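Local structure of acidocalcisomal pyrophosphatase (Trypanosoma brucei brucei, 5C5V) at residues A[272-277]-A[313-318]. The protein probably hydrolyses inorganic pyrophosphate to phosphate with the help of bound magnesium ions, and carries an EF-hand region beside its pyrophosphatase domain. Residues are numbered along the deposited sequence; the frame is centred on the assembly and turned at random.
Sequences MKDIHD and FKDKEY
The Asp274 carboxylate lies against Asp315 and Lys316: OD1 is 3.3 Å from Asp315 CB, Lys316 CG packs beside its carbon, and its plane is turned 35° from that of the Asp315 carboxylate. The His276 ring has on one face the CG2 methyl of the preceding residue, Ile275, 3.9 Å above its centre. Across the contact, the same methyl packs on Asp315 CA at 3.6 Å. Asp274 OD1 takes the backbone N of Lys316 on its syn side (2.9 Å) and Ile275 N on its anti side, both tilted 21° from the carboxylate plane, so two N-H groups fix its rotation. OD2 reaches Glu317 N through one water, while Asp315 OD2 stands 4.4 Å from Asp274 OD2, a like-charge approach that the nearby amides and ammonium probably ease. Branched and apolar, Ile275 also sets CG1 against Phe313 CB (3.7 Å) where Leu286 of helix 285-295 touches both residues. Lys316, extended beyond CG, runs past the carboxylate and gives NZ to Lys273 O at 2.7 Å, a span that suits a long lysine. Asp315 OD1 accepts Tyr318 N (3.1 Å), the N-cap role a short aspartate suits. The contact thus joins the Asp274-Asp277 type I beta turn to the capped start of helix 316-336, just where strand 313-315, antiparallel to strand 238-251 of the pyrophosphatase beta-barrel, leads into it.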
loop_
_atom_site.group_PDB
_atom_site.type_symbol
_atom_site.label_atom_id
_atom_site.label_comp_id
_atom_site.label_asym_id
_atom_site.label_seq_id
_atom_site.Cartn_x
_atom_site.Cartn_y
_atom_site.Cartn_z
ATOM N N MET A 272 -8.828 6.240 0.116
ATOM C CA MET A 272 -9.569 7.205 -0.682
ATOM C C MET A 272 -11.040 7.077 -0.341
ATOM O O MET A 272 -11.696 6.113 -0.741
ATOM C CB MET A 272 -9.310 6.971 -2.168
ATOM C CG MET A 272 -7.836 6.969 -2.504
ATOM S SD MET A 272 -7.324 8.624 -2.968
ATOM C CE MET A 272 -7.657 8.613 -4.729
ATOM N N LYS A 273 -11.553 8.027 0.432
ATOM C CA LYS A 273 -12.903 7.874 0.957
ATOM C C LYS A 273 -13.903 8.838 0.352
ATOM O O LYS A 273 -15.093 8.563 0.363
ATOM C CB LYS A 273 -12.892 8.005 2.479
ATOM C CG LYS A 273 -11.986 6.968 3.132
ATOM C CD LYS A 273 -12.196 6.906 4.626
ATOM C CE LYS A 273 -11.423 5.742 5.247
ATOM N NZ LYS A 273 -11.779 5.610 6.706
ATOM N N ASP A 274 -13.423 9.941 -0.210
ATOM C CA ASP A 274 -14.297 10.857 -0.924
ATOM C C ASP A 274 -13.451 11.640 -1.894
ATOM O O ASP A 274 -12.247 11.448 -1.943
ATOM C CB ASP A 274 -15.045 11.785 0.037
ATOM C CG ASP A 274 -16.398 12.242 -0.522
ATOM O OD1 ASP A 274 -16.538 12.323 -1.761
ATOM O OD2 ASP A 274 -17.321 12.520 0.272
ATOM N N ILE A 275 -14.067 12.524 -2.666
ATOM C CA ILE A 275 -13.368 13.158 -3.768
ATOM C C ILE A 275 -12.185 14.004 -3.260
ATOM O O ILE A 275 -11.177 14.183 -3.956
ATOM C CB ILE A 275 -14.337 14.022 -4.607
ATOM C CG1 ILE A 275 -13.657 14.501 -5.887
ATOM C CG2 ILE A 275 -14.894 15.181 -3.793
ATOM C CD1 ILE A 275 -13.231 13.376 -6.787
ATOM N N HIS A 276 -12.297 14.475 -2.025
ATOM C CA HIS A 276 -11.292 15.343 -1.433
ATOM C C HIS A 276 -9.993 14.604 -1.151
ATOM O O HIS A 276 -8.940 15.220 -1.051
ATOM C CB HIS A 276 -11.833 15.970 -0.150
ATOM C CG HIS A 276 -13.201 16.558 -0.310
ATOM N ND1 HIS A 276 -13.420 17.785 -0.902
ATOM C CD2 HIS A 276 -14.424 16.082 0.037
ATOM C CE1 HIS A 276 -14.718 18.046 -0.904
ATOM N NE2 HIS A 276 -15.349 17.023 -0.349
ATOM N N ASP A 277 -10.059 13.284 -1.037
ATOM C CA ASP A 277 -8.857 12.509 -0.780
ATOM C C ASP A 277 -7.990 12.364 -2.010
ATOM O O ASP A 277 -6.832 11.965 -1.904
ATOM C CB ASP A 277 -9.210 11.123 -0.248
ATOM C CG ASP A 277 -9.729 11.167 1.156
ATOM O OD1 ASP A 277 -9.270 12.054 1.906
ATOM O OD2 ASP A 277 -10.602 10.338 1.507
ATOM N N PHE A 313 -15.485 19.141 -8.982
ATOM C CA PHE A 313 -15.759 17.717 -8.827
ATOM C C PHE A 313 -16.676 17.562 -7.636
ATOM O O PHE A 313 -16.275 17.871 -6.516
ATOM C CB PHE A 313 -14.485 16.900 -8.597
ATOM C CG PHE A 313 -13.668 16.654 -9.841
ATOM C CD1 PHE A 313 -13.810 15.469 -10.554
ATOM C CD2 PHE A 313 -12.741 17.597 -10.282
ATOM C CE1 PHE A 313 -13.051 15.228 -11.690
ATOM C CE2 PHE A 313 -11.982 17.365 -11.410
ATOM C CZ PHE A 313 -12.141 16.175 -12.127
ATOM N N LYS A 314 -17.903 17.107 -7.866
ATOM C CA LYS A 314 -18.838 16.889 -6.772
ATOM C C LYS A 314 -18.420 15.655 -5.993
ATOM O O LYS A 314 -17.665 14.829 -6.499
ATOM C CB LYS A 314 -20.260 16.739 -7.297
ATOM C CG LYS A 314 -20.743 17.912 -8.101
ATOM C CD LYS A 314 -20.775 19.185 -7.256
ATOM C CE LYS A 314 -22.153 19.411 -6.658
ATOM N NZ LYS A 314 -22.178 20.637 -5.819
ATOM N N ASP A 315 -18.886 15.527 -4.759
ATOM C CA ASP A 315 -18.438 14.418 -3.927
ATOM C C ASP A 315 -19.166 13.098 -4.265
ATOM O O ASP A 315 -19.996 13.039 -5.179
ATOM C CB ASP A 315 -18.600 14.780 -2.447
ATOM C CG ASP A 315 -20.048 14.987 -2.034
ATOM O OD1 ASP A 315 -20.979 14.581 -2.770
ATOM O OD2 ASP A 315 -20.258 15.579 -0.958
ATOM N N LYS A 316 -18.831 12.044 -3.533
ATOM C CA LYS A 316 -19.325 10.718 -3.852
ATOM C C LYS A 316 -20.827 10.564 -3.623
ATOM O O LYS A 316 -21.483 9.846 -4.371
ATOM C CB LYS A 316 -18.570 9.667 -3.050
ATOM C CG LYS A 316 -18.831 9.702 -1.575
ATOM C CD LYS A 316 -18.129 8.530 -0.898
ATOM C CE LYS A 316 -18.324 8.575 0.601
ATOM N NZ LYS A 316 -17.438 7.591 1.250
ATOM N N GLU A 317 -21.369 11.233 -2.606
ATOM C CA GLU A 317 -22.797 11.163 -2.345
ATOM C C GLU A 317 -23.540 11.688 -3.572
ATOM O O GLU A 317 -24.534 11.116 -4.005
ATOM C CB GLU A 317 -23.176 11.970 -1.098
ATOM C CG GLU A 317 -24.678 12.013 -0.816
ATOM C CD GLU A 317 -25.067 13.020 0.277
ATOM O OE1 GLU A 317 -24.183 13.758 0.773
ATOM O OE2 GLU A 317 -26.261 13.077 0.659
ATOM N N TYR A 318 -23.029 12.766 -4.148
ATOM C CA TYR A 318 -23.619 13.367 -5.338
ATOM C C TYR A 318 -23.458 12.466 -6.568
ATOM O O TYR A 318 -24.368 12.332 -7.380
ATOM C CB TYR A 318 -22.985 14.736 -5.595
ATOM C CG TYR A 318 -23.719 15.557 -6.612
ATOM C CD1 TYR A 318 -24.676 16.480 -6.221
ATOM C CD2 TYR A 318 -23.474 15.398 -7.967
ATOM C CE1 TYR A 318 -25.357 17.232 -7.154
ATOM C CE2 TYR A 318 -24.142 16.143 -8.897
ATOM C CZ TYR A 318 -25.083 17.053 -8.487
ATOM O OH TYR A 318 -25.753 17.795 -9.423
HETATM O O HOH W 1 -20.000 12.305 -0.001
#